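PDB 4XT0: protein LigF from Sphingobium sp. SYK-6, which cleaves beta-aryl ether bonds of lignin as a glutathione-dependent beta-etherase of the glutathione S-transferase superfamily. Local coordinates for residues S87-D92 and A97-W102; K184-V189 and L230-A235; N205-P210 and D216-E221. All blocks are in the same frame, centred on the assembly; numbering follows the deposited sequence.

Contact 1: residues S87-D92 and A97-W102; sequences SLRPAD and AEMRVW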
loop_
_atom_site.group_PDB
_atom_site.type_symbol
_atom_site.label_atom_id
_atom_site.label_comp_id
_atom_site.label_asym_id
_atom_site.label_seq_id
_atom_site.Cartn_x
_atom_site.Cartn_y
_atom_site.Cartn_z
ATOM N N SER A 87 5.095 -7.982 -22.008
ATOM C CA SER A 87 5.137 -6.660 -21.381
ATOM C C SER A 87 4.008 -6.500 -20.351
ATOM O O SER A 87 2.832 -6.630 -20.697
ATOM C CB SER A 87 5.040 -5.575 -22.449
ATOM O OG SER A 87 4.958 -4.305 -21.826
ATOM N N LEU A 88 4.350 -6.245 -19.087
ATOM C CA LEU A 88 3.348 -6.406 -18.019
ATOM C C LEU A 88 2.881 -5.083 -17.414
ATOM O O LEU A 88 2.127 -5.077 -16.450
ATOM C CB LEU A 88 3.887 -7.324 -16.908
ATOM C CG LEU A 88 4.273 -8.746 -17.368
ATOM C CD1 LEU A 88 4.996 -9.555 -16.273
ATOM C CD2 LEU A 88 3.047 -9.497 -17.852
ATOM N N ARG A 89 3.313 -3.960 -17.984
ATOM C CA ARG A 89 2.697 -2.666 -17.635
ATOM C C ARG A 89 2.240 -1.988 -18.907
ATOM O O ARG A 89 2.947 -2.023 -19.905
ATOM C CB ARG A 89 3.668 -1.734 -16.896
ATOM C CG ARG A 89 4.213 -2.238 -15.569
ATOM C CD ARG A 89 4.995 -1.092 -14.855
ATOM N NE ARG A 89 6.163 -0.685 -15.627
ATOM C CZ ARG A 89 7.338 -0.307 -15.116
ATOM N NH1 ARG A 89 7.540 -0.273 -13.802
ATOM N NH2 ARG A 89 8.325 0.028 -15.936
ATOM N N PRO A 90 1.053 -1.356 -18.877
ATOM C CA PRO A 90 0.588 -0.577 -20.039
ATOM C C PRO A 90 1.613 0.480 -20.440
ATOM O O PRO A 90 2.241 1.068 -19.552
ATOM C CB PRO A 90 -0.697 0.109 -19.530
ATOM C CG PRO A 90 -1.140 -0.693 -18.340
ATOM C CD PRO A 90 0.134 -1.277 -17.727
ATOM N N ALA A 91 1.771 0.736 -21.735
ATOM C CA ALA A 91 2.623 1.842 -22.181
ATOM C C ALA A 91 1.936 3.197 -21.924
ATOM O O ALA A 91 2.585 4.210 -21.652
ATOM C CB ALA A 91 2.971 1.680 -23.679
ATOM N N ASP A 92 0.613 3.199 -22.024
ATOM C CA ASP A 92 -0.194 4.376 -21.743
ATOM C C ASP A 92 -0.110 4.707 -20.240
ATOM O O ASP A 92 -0.534 3.918 -19.406
ATOM C CB ASP A 92 -1.636 4.103 -22.201
ATOM C CG ASP A 92 -2.560 5.299 -22.047
ATOM O OD1 ASP A 92 -2.461 6.023 -21.029
ATOM O OD2 ASP A 92 -3.405 5.502 -22.960
ATOM N N ALA A 97 -1.360 4.016 -14.452
ATOM C CA ALA A 97 -1.879 4.541 -13.182
ATOM C C ALA A 97 -3.022 3.680 -12.642
ATOM O O ALA A 97 -3.072 3.342 -11.454
ATOM C CB ALA A 97 -2.349 6.005 -13.343
ATOM N N GLU A 98 -3.954 3.340 -13.517
ATOM C CA GLU A 98 -5.075 2.491 -13.137
ATOM C C GLU A 98 -4.576 1.130 -12.632
ATOM O O GLU A 98 -5.099 0.588 -11.657
ATOM C CB GLU A 98 -6.009 2.330 -14.338
ATOM C CG GLU A 98 -7.274 1.601 -14.070
ATOM C CD GLU A 98 -8.229 1.684 -15.245
ATOM O OE1 GLU A 98 -8.248 2.743 -15.921
ATOM O OE2 GLU A 98 -8.943 0.683 -15.494
ATOM N N MET A 99 -3.551 0.599 -13.298
ATOM C CA MET A 99 -2.882 -0.631 -12.873
ATOM C C MET A 99 -2.373 -0.540 -11.415
ATOM O O MET A 99 -2.594 -1.456 -10.619
ATOM C CB MET A 99 -1.711 -0.946 -13.823
ATOM C CG MET A 99 -1.005 -2.295 -13.592
ATOM S SD MET A 99 0.735 -2.333 -14.152
ATOM C CE MET A 99 1.497 -1.190 -13.012
ATOM N N ARG A 100 -1.706 0.564 -11.080
ATOM C CA ARG A 100 -1.153 0.761 -9.739
ATOM C C ARG A 100 -2.238 0.909 -8.697
ATOM O O ARG A 100 -2.023 0.529 -7.552
ATOM C CB ARG A 100 -0.222 1.994 -9.678
ATOM C CG ARG A 100 1.015 1.853 -10.543
ATOM C CD ARG A 100 2.115 2.915 -10.239
ATOM N NE ARG A 100 3.317 2.457 -10.938
ATOM C CZ ARG A 100 3.889 3.079 -11.961
ATOM N NH1 ARG A 100 3.420 4.249 -12.383
ATOM N NH2 ARG A 100 4.950 2.534 -12.546
ATOM N N VAL A 101 -3.391 1.474 -9.074
ATOM C CA VAL A 101 -4.515 1.546 -8.144
ATOM C C VAL A 101 -4.890 0.110 -7.740
ATOM O O VAL A 101 -5.132 -0.165 -6.566
ATOM C CB VAL A 101 -5.735 2.288 -8.745
ATOM C CG1 VAL A 101 -6.955 2.178 -7.810
ATOM C CG2 VAL A 101 -5.398 3.769 -8.975
ATOM N N TRP A 102 -4.904 -0.807 -8.709
ATOM C CA TRP A 102 -5.187 -2.220 -8.410
ATOM C C TRP A 102 -4.110 -2.875 -7.567
ATOM O O TRP A 102 -4.423 -3.667 -6.674
ATOM C CB TRP A 102 -5.355 -3.051 -9.700
ATOM C CG TRP A 102 -6.710 -2.928 -10.319
ATOM C CD1 TRP A 102 -7.021 -2.284 -11.475
ATOM C CD2 TRP A 102 -7.930 -3.462 -9.805
ATOM N NE1 TRP A 102 -8.363 -2.380 -11.722
ATOM C CE2 TRP A 102 -8.953 -3.088 -10.711
ATOM C CE3 TRP A 102 -8.275 -4.211 -8.676
ATOM C CZ2 TRP A 102 -10.287 -3.452 -10.523
ATOM C CZ3 TRP A 102 -9.607 -4.569 -8.488
ATOM C CH2 TRP A 102 -10.593 -4.189 -9.410
#

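Contact 2: residues K184-V189 and L230-A235; sequences KQDYLV and LDRINA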
loop_
_atom_site.group_PDB
_atom_site.type_symbol
_atom_site.label_atom_id
_atom_site.label_comp_id
_atom_site.label_asym_id
_atom_site.label_seq_id
_atom_site.Cartn_x
_atom_site.Cartn_y
_atom_site.Cartn_z
ATOM N N LYS A 184 -17.241 -7.586 -16.774
ATOM C CA LYS A 184 -17.425 -6.723 -17.941
ATOM C C LYS A 184 -16.248 -6.749 -18.912
ATOM O O LYS A 184 -16.363 -6.276 -20.035
ATOM C CB LYS A 184 -17.684 -5.283 -17.486
ATOM C CG LYS A 184 -19.029 -5.098 -16.824
ATOM C CD LYS A 184 -19.002 -3.999 -15.779
ATOM C CE LYS A 184 -20.291 -4.013 -14.963
ATOM N NZ LYS A 184 -20.163 -3.278 -13.674
ATOM N N GLN A 185 -15.110 -7.279 -18.479
ATOM C CA GLN A 185 -13.924 -7.300 -19.330
ATOM C C GLN A 185 -12.989 -8.421 -18.882
ATOM O O GLN A 185 -13.154 -8.946 -17.783
ATOM C CB GLN A 185 -13.205 -5.933 -19.305
ATOM C CG GLN A 185 -12.740 -5.463 -17.934
ATOM C CD GLN A 185 -12.230 -4.022 -17.946
ATOM O OE1 GLN A 185 -12.923 -3.114 -18.397
ATOM N NE2 GLN A 185 -11.019 -3.811 -17.434
ATOM N N ASP A 186 -12.023 -8.782 -19.730
ATOM C CA ASP A 186 -11.201 -9.979 -19.523
ATOM C C ASP A 186 -10.119 -9.797 -18.464
ATOM O O ASP A 186 -9.739 -10.754 -17.795
ATOM C CB ASP A 186 -10.530 -10.420 -20.828
ATOM C CG ASP A 186 -11.491 -11.120 -21.793
ATOM O OD1 ASP A 186 -12.639 -11.430 -21.400
ATOM O OD2 ASP A 186 -11.081 -11.357 -22.953
ATOM N N TYR A 187 -9.615 -8.579 -18.322
ATOM C CA TYR A 187 -8.529 -8.318 -17.381
ATOM C C TYR A 187 -8.817 -7.040 -16.614
ATOM O O TYR A 187 -9.669 -6.256 -17.022
ATOM C CB TYR A 187 -7.182 -8.225 -18.116
ATOM C CG TYR A 187 -6.744 -9.529 -18.772
ATOM C CD1 TYR A 187 -6.223 -10.568 -18.008
ATOM C CD2 TYR A 187 -6.832 -9.712 -20.147
ATOM C CE1 TYR A 187 -5.815 -11.751 -18.586
ATOM C CE2 TYR A 187 -6.422 -10.913 -20.742
ATOM C CZ TYR A 187 -5.909 -11.922 -19.951
ATOM O OH TYR A 187 -5.494 -13.119 -20.505
ATOM N N LEU A 188 -8.100 -6.802 -15.518
ATOM C CA LEU A 188 -8.490 -5.706 -14.631
ATOM C C LEU A 188 -8.349 -4.322 -15.301
ATOM O O LEU A 188 -9.204 -3.460 -15.102
ATOM C CB LEU A 188 -7.700 -5.773 -13.323
ATOM C CG LEU A 188 -8.130 -6.976 -12.471
ATOM C CD1 LEU A 188 -7.187 -7.207 -11.296
ATOM C CD2 LEU A 188 -9.572 -6.821 -11.985
ATOM N N VAL A 189 -7.306 -4.127 -16.109
ATOM C CA VAL A 189 -7.160 -2.896 -16.920
ATOM C C VAL A 189 -7.416 -3.260 -18.382
ATOM O O VAL A 189 -6.898 -4.270 -18.865
ATOM C CB VAL A 189 -5.746 -2.269 -16.761
ATOM C CG1 VAL A 189 -5.652 -0.894 -17.471
ATOM C CG2 VAL A 189 -5.386 -2.148 -15.262
ATOM N N LEU A 230 -9.991 -16.094 -13.320
ATOM C CA LEU A 230 -9.124 -17.087 -12.679
ATOM C C LEU A 230 -8.738 -18.220 -13.642
ATOM O O LEU A 230 -7.575 -18.621 -13.700
ATOM C CB LEU A 230 -9.801 -17.675 -11.439
ATOM C CG LEU A 230 -9.835 -16.828 -10.162
ATOM C CD1 LEU A 230 -10.753 -17.488 -9.126
ATOM C CD2 LEU A 230 -8.427 -16.629 -9.581
ATOM N N ASP A 231 -9.722 -18.727 -14.384
ATOM C CA ASP A 231 -9.496 -19.757 -15.399
ATOM C C ASP A 231 -8.563 -19.274 -16.506
ATOM O O ASP A 231 -7.658 -19.993 -16.927
ATOM C CB ASP A 231 -10.820 -20.191 -16.018
ATOM C CG ASP A 231 -11.622 -21.111 -15.109
ATOM O OD1 ASP A 231 -11.123 -21.486 -14.026
ATOM O OD2 ASP A 231 -12.754 -21.463 -15.489
ATOM N N ARG A 232 -8.822 -18.055 -16.977
ATOM C CA ARG A 232 -8.065 -17.398 -18.035
ATOM C C ARG A 232 -6.571 -17.311 -17.680
ATOM O O ARG A 232 -5.695 -17.700 -18.459
ATOM C CB ARG A 232 -8.679 -16.000 -18.267
ATOM C CG ARG A 232 -8.003 -15.074 -19.257
ATOM C CD ARG A 232 -8.880 -13.817 -19.515
ATOM N NE ARG A 232 -10.251 -14.191 -19.881
ATOM C CZ ARG A 232 -11.340 -13.880 -19.176
ATOM N NH1 ARG A 232 -11.247 -13.142 -18.075
ATOM N NH2 ARG A 232 -12.535 -14.290 -19.586
ATOM N N ILE A 233 -6.278 -16.815 -16.490
ATOM C CA ILE A 233 -4.888 -16.659 -16.086
ATOM C C ILE A 233 -4.241 -18.033 -15.895
ATOM O O ILE A 233 -3.102 -18.255 -16.314
ATOM C CB ILE A 233 -4.783 -15.812 -14.810
ATOM C CG1 ILE A 233 -5.351 -14.422 -15.098
ATOM C CG2 ILE A 233 -3.344 -15.717 -14.348
ATOM C CD1 ILE A 233 -5.379 -13.524 -13.911
ATOM N N ASN A 234 -4.983 -18.964 -15.304
ATOM C CA ASN A 234 -4.481 -20.323 -15.127
ATOM C C ASN A 234 -4.204 -21.064 -16.448
ATOM O O ASN A 234 -3.448 -22.038 -16.470
ATOM C CB ASN A 234 -5.465 -21.135 -14.276
ATOM C CG ASN A 234 -5.154 -21.044 -12.791
ATOM O OD1 ASN A 234 -4.050 -21.358 -12.365
ATOM N ND2 ASN A 234 -6.126 -20.620 -12.001
ATOM N N ALA A 235 -4.811 -20.608 -17.544
ATOM C CA ALA A 235 -4.562 -21.215 -18.850
ATOM C C ALA A 235 -3.319 -20.646 -19.565
ATOM O O ALA A 235 -2.857 -21.216 -20.561
ATOM C CB ALA A 235 -5.788 -21.056 -19.739
#

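Contact 3: residues N205-P210 and D216-E221; sequences NGLQRP and DYVNQE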
loop_
_atom_site.group_PDB
_atom_site.type_symbol
_atom_site.label_atom_id
_atom_site.label_comp_id
_atom_site.label_asym_id
_atom_site.label_seq_id
_atom_site.Cartn_x
_atom_site.Cartn_y
_atom_site.Cartn_z
ATOM N N ASN A 205 -6.305 -16.572 -6.403
ATOM C CA ASN A 205 -6.233 -17.965 -6.834
ATOM C C ASN A 205 -6.302 -18.925 -5.647
ATOM O O ASN A 205 -5.477 -18.855 -4.736
ATOM C CB ASN A 205 -4.960 -18.222 -7.640
ATOM C CG ASN A 205 -4.976 -19.574 -8.339
ATOM O OD1 ASN A 205 -5.963 -19.936 -8.984
ATOM N ND2 ASN A 205 -3.886 -20.330 -8.206
ATOM N N GLY A 206 -7.283 -19.828 -5.669
ATOM C CA GLY A 206 -7.516 -20.724 -4.548
ATOM C C GLY A 206 -8.814 -20.429 -3.817
ATOM O O GLY A 206 -9.393 -21.326 -3.207
ATOM N N LEU A 207 -9.276 -19.179 -3.877
ATOM C CA LEU A 207 -10.540 -18.803 -3.235
ATOM C C LEU A 207 -11.735 -19.572 -3.813
ATOM O O LEU A 207 -12.721 -19.817 -3.110
ATOM C CB LEU A 207 -10.799 -17.294 -3.363
ATOM C CG LEU A 207 -9.822 -16.270 -2.770
ATOM C CD1 LEU A 207 -10.390 -14.857 -2.929
ATOM C CD2 LEU A 207 -9.487 -16.559 -1.324
ATOM N N GLN A 208 -11.639 -19.947 -5.092
ATOM C CA GLN A 208 -12.724 -20.646 -5.792
ATOM C C GLN A 208 -12.779 -22.152 -5.501
ATOM O O GLN A 208 -13.594 -22.866 -6.086
ATOM C CB GLN A 208 -12.612 -20.426 -7.312
ATOM C CG GLN A 208 -11.596 -21.327 -8.025
ATOM C CD GLN A 208 -10.178 -20.780 -7.994
ATOM O OE1 GLN A 208 -9.762 -20.145 -7.023
ATOM N NE2 GLN A 208 -9.429 -21.022 -9.066
ATOM N N ARG A 209 -11.930 -22.633 -4.594
ATOM C CA ARG A 209 -11.916 -24.055 -4.230
ATOM C C ARG A 209 -13.236 -24.516 -3.600
ATOM O O ARG A 209 -13.626 -24.017 -2.543
ATOM C CB ARG A 209 -10.764 -24.345 -3.259
ATOM C CG ARG A 209 -10.045 -25.658 -3.525
ATOM C CD ARG A 209 -9.292 -26.166 -2.303
ATOM N NE ARG A 209 -10.178 -26.805 -1.331
ATOM C CZ ARG A 209 -10.635 -28.052 -1.433
ATOM N NH1 ARG A 209 -10.299 -28.806 -2.473
ATOM N NH2 ARG A 209 -11.436 -28.546 -0.497
ATOM N N PRO A 210 -13.931 -25.474 -4.246
ATOM C CA PRO A 210 -15.176 -26.022 -3.685
ATOM C C PRO A 210 -14.959 -26.652 -2.309
ATOM O O PRO A 210 -14.000 -27.399 -2.112
ATOM C CB PRO A 210 -15.597 -27.075 -4.717
ATOM C CG PRO A 210 -14.944 -26.630 -5.995
ATOM C CD PRO A 210 -13.630 -26.039 -5.573
ATOM N N ASP A 216 -18.724 -19.757 -0.622
ATOM C CA ASP A 216 -19.943 -18.966 -0.702
ATOM C C ASP A 216 -19.703 -17.589 -1.325
ATOM O O ASP A 216 -20.637 -16.943 -1.803
ATOM C CB ASP A 216 -20.563 -18.818 0.683
ATOM C CG ASP A 216 -21.270 -20.082 1.139
ATOM O OD1 ASP A 216 -21.682 -20.879 0.268
ATOM O OD2 ASP A 216 -21.406 -20.280 2.366
ATOM N N TYR A 217 -18.455 -17.140 -1.328
ATOM C CA TYR A 217 -18.137 -15.836 -1.900
ATOM C C TYR A 217 -17.760 -15.961 -3.373
ATOM O O TYR A 217 -18.192 -15.160 -4.203
ATOM C CB TYR A 217 -16.999 -15.161 -1.124
ATOM C CG TYR A 217 -17.330 -14.814 0.313
ATOM C CD1 TYR A 217 -17.128 -15.738 1.334
ATOM C CD2 TYR A 217 -17.836 -13.565 0.652
ATOM C CE1 TYR A 217 -17.423 -15.429 2.651
ATOM C CE2 TYR A 217 -18.129 -13.243 1.966
ATOM C CZ TYR A 217 -17.923 -14.181 2.965
ATOM O OH TYR A 217 -18.216 -13.881 4.280
ATOM N N VAL A 218 -16.944 -16.964 -3.686
ATOM C CA VAL A 218 -16.417 -17.142 -5.036
ATOM C C VAL A 218 -16.912 -18.453 -5.660
ATOM O O VAL A 218 -16.516 -19.542 -5.243
ATOM C CB VAL A 218 -14.875 -17.134 -5.046
ATOM C CG1 VAL A 218 -14.347 -17.320 -6.457
ATOM C CG2 VAL A 218 -14.333 -15.837 -4.438
ATOM N N ASN A 219 -17.788 -18.329 -6.653
ATOM C CA ASN A 219 -18.284 -19.466 -7.420
ATOM C C ASN A 219 -18.965 -18.975 -8.690
ATOM O O ASN A 219 -19.120 -17.767 -8.883
ATOM C CB ASN A 219 -19.247 -20.310 -6.585
ATOM C CG ASN A 219 -20.418 -19.511 -6.068
ATOM O OD1 ASN A 219 -21.216 -18.990 -6.842
ATOM N ND2 ASN A 219 -20.528 -19.409 -4.750
ATOM N N GLN A 220 -19.379 -19.912 -9.541
ATOM C CA GLN A 220 -19.961 -19.586 -10.844
ATOM C C GLN A 220 -21.232 -18.759 -10.726
ATOM O O GLN A 220 -21.469 -17.860 -11.527
ATOM C CB GLN A 220 -20.262 -20.866 -11.630
ATOM C CG GLN A 220 -19.025 -21.663 -12.013
ATOM C CD GLN A 220 -18.186 -20.967 -13.064
ATOM O OE1 GLN A 220 -18.653 -20.049 -13.744
ATOM N NE2 GLN A 220 -16.936 -21.398 -13.205
ATOM N N GLU A 221 -22.046 -19.068 -9.726
ATOM C CA GLU A 221 -23.315 -18.377 -9.544
ATOM C C GLU A 221 -23.092 -16.918 -9.149
ATOM O O GLU A 221 -23.648 -16.014 -9.761
ATOM C CB GLU A 221 -24.172 -19.079 -8.481
ATOM C CG GLU A 221 -23.750 -20.513 -8.164
ATOM C CD GLU A 221 -23.846 -21.439 -9.363
ATOM O OE1 GLU A 221 -24.735 -21.217 -10.214
ATOM O OE2 GLU A 221 -23.027 -22.385 -9.452
HETATM O O HOH W 1 -16.541 -22.298 -5.191
#

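Contact 1: residues S87-D92 and A97-W102
With CG of Met99 anti to the backbone N (chi1 -174°), its chain leaves helix 93-121 toward the loop 87-92, and a bend at chi3 (67°) turns the methyl group CE along the aliphatic part of Arg89. The sulfur is the centre of the contact. SD of Met99 lies 3.8 Å from CG of Arg89 and equally near CD of Pro90, while its CE rests 4.0 Å from CD of Arg89. Met99 SD also approaches the carbonyl oxygen of Leu88, at 3.8 Å. A long, flexible and unbranched thioether suits this place, since it can fit both the compact prolyl ring and the methylenes of an arginine, and all three side chains are buried.

In the two-domain architecture of glutathione S-transferases, the loop 87-92 belongs to the linker that leads from the thioredoxin-like domain into the all-helical domain. Asp92 is the N-cap of helix 93-121, its OD1 accepting a hydrogen bond from N of Phe94. Pro90 offers a rigid ring to the helix just before that cap.

The bent chain of Arg89 carries its guanidinium past the methionine to Arg100. Arg100 NH2 stands 4.0 Å from Arg89 NH1, and the two guanidinium planes are turned 74° against each other, so the groups do not stack. The pairing of like charges is explained by carboxylates of helix 70-80: Glu75 forms salt bridges with both arginines, and Asp79 takes a second nitrogen of Arg89. Arg100 also reaches Asp79 of the second subunit through a salt bridge, which extends the charge network into the dimer. Leu195, the first residue of helix 195-204, packs against Leu88, Arg89 and Met99.

Contact 2: residues K184-V189 and L230-A235
Electrostatic contacts join Asp186 to Arg232. The carboxylate lies over one face of the guanidinium, the two planes only 20° apart, and Asp186 OD1 is 3.4 Å from Arg232 NH2. The attraction in this salt bridge is purely ionic, since the carboxylate oxygen sits above the flat group instead of meeting its N-H bonds end-on. A hydrogen bond accompanies it: Arg232 NH1 donates to the backbone O of Asp186 at 2.8 Å, but the N-H...O angle of 124° makes it weak. Arginine suits the position because its chain is long enough for the methylenes to cover the ring of Tyr187 while the delocalised charge at its end reaches Asp186.

These contacts attach the loop that follows helix 161-182 to helix 224-235, two parts of the all-helical C-terminal domain of the glutathione S-transferase fold that are far apart in sequence.

Aromatic and van der Waals contacts are carried by the methylenes of Arg232 and by Ile233. CG of Arg232 is anti to the backbone N (chi1 176°), which sends the chain out from the helix toward the loop, and the bend at chi3 swings the guanidinium over to Asp186. CD of Arg232 sits over the face of the Tyr187 ring, 4.0 Å from its centroid, a CH-pi contact; CG of Arg232 comes 3.4 Å from Tyr187 OH. The guanidinium itself is too distant from the ring for more than a weak cation-pi attraction. Ile233 approaches the ring at its edge, its CG1 being 4.4 Å from CE1 of Tyr187, and a branched aliphatic residue is apt here, where it is buried and also touches Phe201 of helix 195-204.

Within the loop, Gln185 NE2 donates a 2.8 Å hydrogen bond to the backbone O of Tyr187, in the carbonyl plane, closing its side chain onto the carbonyl two residues on.

Contact 3: residues N205-P210 and D216-E221
Apolar contacts centre on Val218, whose two methyl groups meet successive residues of the segment 205-210. CG1 of Val218, anti to the backbone N (chi1 -180°), lies 3.7 Å from CB of Gln208, while its CG2 is 4.0 Å from CB of Leu207. Between them CB of Val218 approaches the carbonyl oxygen of Leu207, at 3.9 Å. A beta-branched residue is well suited here, because each branch has its own neighbour, and Val218 also packs on Leu226 and Cys227 of helix 224-235.

Water supplies the polar link. One molecule donates hydrogen bonds to two backbone oxygens, 3.1 Å to Gln208 O and 2.8 Å to Val218 O, joining the segments without any direct hydrogen bond between them.

Inside 205-210, the side chain of Gln208 folds back by a bend at chi2 (-85°), so that its OE1 accepts a bond from the backbone N of Gly206, 2.8 Å long. The donor is tilted 23° from the carbonyl plane. Gly206 has a positive phi, a backbone region that glycine enters readily.

Residues Gly206 to Arg209 form a type I beta turn, closed by the bond from Arg209 N to Gly206 O. This turn follows directly on Asn205, near the start of the irregular connection between helices 195-204 and 224-235 in the C-terminal domain of this glutathione S-transferase.

Along the chain, contact 1 comes first, at the entry to helix 93-121, and is complete before contact 2 begins. Contact 3 lies between the two segments of contact 2, within the connection from helix 195-204 to helix 224-235. Centres of contacts 1 and 2 are 15 Å apart, as are those of 2 and 3, whereas contacts 1 and 3 are 26 Å apart and do not touch. Contact 2 is thus the intermediary: Val189 packs on Met99 and Trp102 of helix 93-121, while Leu230 and Asn234 reach Gln208 and Asn205. Together they join the interdomain linker and two loops of the helical domain to its helices; contact 1 alone also meets the second subunit.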